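Local coordinates for protein beta-galactosidase (PDB 3OG2) that probably hydrolyses terminal non-reducing beta-D-galactose residues from beta-D-galactosides, as a secreted glycoside hydrolase of family 35, at residues S860-G865 with I884-A889. Sequence-based numbering, arbitrary orientation.
Sequences SDFTHG and IAFYAA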
loop_
_atom_site.group_PDB
_atom_site.type_symbol
_atom_site.label_atom_id
_atom_site.label_comp_id
_atom_site.label_asym_id
_atom_site.label_seq_id
_atom_site.Cartn_x
_atom_site.Cartn_y
_atom_site.Cartn_z
ATOM N N SER A 860 -2.981 29.214 27.213
ATOM C CA SER A 860 -2.351 29.882 28.352
ATOM C C SER A 860 -1.092 29.181 28.826
ATOM O O SER A 860 -0.245 29.701 29.589
ATOM C CB SER A 860 -3.392 29.965 29.488
ATOM O OG SER A 860 -3.701 28.651 29.948
ATOM N N ASP A 861 -0.914 27.929 28.401
ATOM C CA ASP A 861 0.291 27.190 28.792
ATOM C C ASP A 861 1.410 27.416 27.785
ATOM O O ASP A 861 2.537 26.952 27.991
ATOM C CB ASP A 861 -0.037 25.701 28.920
ATOM C CG ASP A 861 -0.944 25.427 30.108
ATOM O OD1 ASP A 861 -0.556 25.806 31.239
ATOM O OD2 ASP A 861 -2.034 24.839 29.904
ATOM N N PHE A 862 1.094 28.107 26.710
ATOM C CA PHE A 862 2.051 28.395 25.646
ATOM C C PHE A 862 2.440 29.876 25.678
ATOM O O PHE A 862 1.838 30.626 26.429
ATOM C CB PHE A 862 1.415 28.124 24.295
ATOM C CG PHE A 862 1.144 26.673 23.957
ATOM C CD1 PHE A 862 0.269 25.890 24.703
ATOM C CD2 PHE A 862 1.798 26.109 22.853
ATOM C CE1 PHE A 862 0.044 24.550 24.310
ATOM C CE2 PHE A 862 1.521 24.796 22.457
ATOM C CZ PHE A 862 0.639 24.025 23.187
ATOM N N THR A 863 3.425 30.232 24.877
ATOM C CA THR A 863 3.899 31.599 24.726
ATOM C C THR A 863 3.646 32.022 23.275
ATOM O O THR A 863 3.670 31.200 22.377
ATOM C CB THR A 863 5.407 31.693 24.978
ATOM O OG1 THR A 863 5.558 31.724 26.417
ATOM C CG2 THR A 863 6.006 32.966 24.436
ATOM N N HIS A 864 3.399 33.288 23.027
ATOM C CA HIS A 864 3.260 33.821 21.688
ATOM C C HIS A 864 4.129 35.076 21.617
ATOM O O HIS A 864 4.067 35.869 22.559
ATOM C CB HIS A 864 1.828 34.210 21.311
ATOM C CG HIS A 864 1.777 34.847 19.947
ATOM N ND1 HIS A 864 1.588 36.201 19.754
ATOM C CD2 HIS A 864 1.908 34.257 18.707
ATOM C CE1 HIS A 864 1.602 36.427 18.427
ATOM N NE2 HIS A 864 1.793 35.272 17.788
ATOM N N GLY A 865 4.892 35.239 20.556
ATOM C CA GLY A 865 5.632 36.488 20.340
ATOM C C GLY A 865 5.974 36.613 18.860
ATOM O O GLY A 865 5.905 35.700 18.029
ATOM N N ILE A 884 14.040 20.814 23.180
ATOM C CA ILE A 884 12.855 20.351 22.451
ATOM C C ILE A 884 11.746 21.348 22.714
ATOM O O ILE A 884 11.400 21.627 23.887
ATOM C CB ILE A 884 12.397 18.920 22.861
ATOM C CG1 ILE A 884 13.558 17.933 22.838
ATOM C CG2 ILE A 884 11.241 18.491 21.944
ATOM C CD1 ILE A 884 13.204 16.522 23.228
ATOM N N ALA A 885 11.171 21.894 21.646
ATOM C CA ALA A 885 10.049 22.810 21.776
ATOM C C ALA A 885 8.866 22.296 20.980
ATOM O O ALA A 885 9.069 21.581 20.016
ATOM C CB ALA A 885 10.388 24.170 21.183
ATOM N N PHE A 886 7.664 22.637 21.372
ATOM C CA PHE A 886 6.518 22.252 20.578
ATOM C C PHE A 886 5.764 23.524 20.168
ATOM O O PHE A 886 5.584 24.414 20.998
ATOM C CB PHE A 886 5.610 21.312 21.402
ATOM C CG PHE A 886 4.332 20.980 20.652
ATOM C CD1 PHE A 886 4.359 20.244 19.481
ATOM C CD2 PHE A 886 3.099 21.401 21.143
ATOM C CE1 PHE A 886 3.189 19.929 18.804
ATOM C CE2 PHE A 886 1.923 21.115 20.449
ATOM C CZ PHE A 886 1.950 20.362 19.262
ATOM N N TYR A 887 5.359 23.546 18.925
ATOM C CA TYR A 887 4.696 24.675 18.302
ATOM C C TYR A 887 3.309 24.282 17.835
ATOM O O TYR A 887 3.144 23.242 17.195
ATOM C CB TYR A 887 5.499 25.153 17.112
ATOM C CG TYR A 887 6.905 25.620 17.471
ATOM C CD1 TYR A 887 7.999 24.769 17.436
ATOM C CD2 TYR A 887 7.091 26.950 17.853
ATOM C CE1 TYR A 887 9.247 25.239 17.774
ATOM C CE2 TYR A 887 8.347 27.422 18.184
ATOM C CZ TYR A 887 9.439 26.563 18.136
ATOM O OH TYR A 887 10.707 26.978 18.462
ATOM N N ALA A 888 2.313 25.118 18.106
ATOM C CA ALA A 888 0.956 24.826 17.681
ATOM C C ALA A 888 0.341 26.057 17.003
ATOM O O ALA A 888 0.602 27.185 17.414
ATOM C CB ALA A 888 0.040 24.415 18.834
ATOM N N ALA A 889 -0.512 25.803 16.006
ATOM C CA ALA A 889 -1.184 26.940 15.345
ATOM C C ALA A 889 -2.515 26.482 14.808
ATOM O O ALA A 889 -2.650 25.312 14.409
ATOM C CB ALA A 889 -0.332 27.542 14.240
#
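Phe862 points its CB toward strand 883-894, and CG, anti to the residue's own carbonyl carbon (chi1 -70°), carries the ring on to the strand, where Phe886, with CG anti to the backbone N (chi1 175°), brings its ring across to meet it. The CE2-CZ side of the Phe862 ring meets the CD2-CE2 side of the Phe886 ring: CE2 of Phe862 lies 4.0 Å from CD2 of Phe886, and CZ of Phe862 is 4.2 Å from CE2 of Phe886. The rings are slanted against each other, and the contact is apolar. On the strand, Ala888 points toward the loop and sets its CB 3.9 Å from CE2 of Phe862, the atom that thus meets both strand residues. Tyr887, between them, points away, as expected of a beta strand. The backbones stay well apart, with Phe862 CA 8.6 Å from Tyr887 CA, and the junction is made by side chains alone, burying 112 Å² in total. Strand 663-666 is bonded to both segments: Thr863 pairs through its backbone with Lys664, and Phe886 with Val665, whose side chain touches the Phe862 ring; the Phe886 ring also stacks on Phe847. Were Phe862 an alanine, the loss of CE2 and CZ would probably open a gap beside Ala888 CB and the Phe886 ring. A loop aromatic thus packs on strand 883-894, next to outermost strand 663-666 in a five-stranded antiparallel sheet of a second all-beta domain.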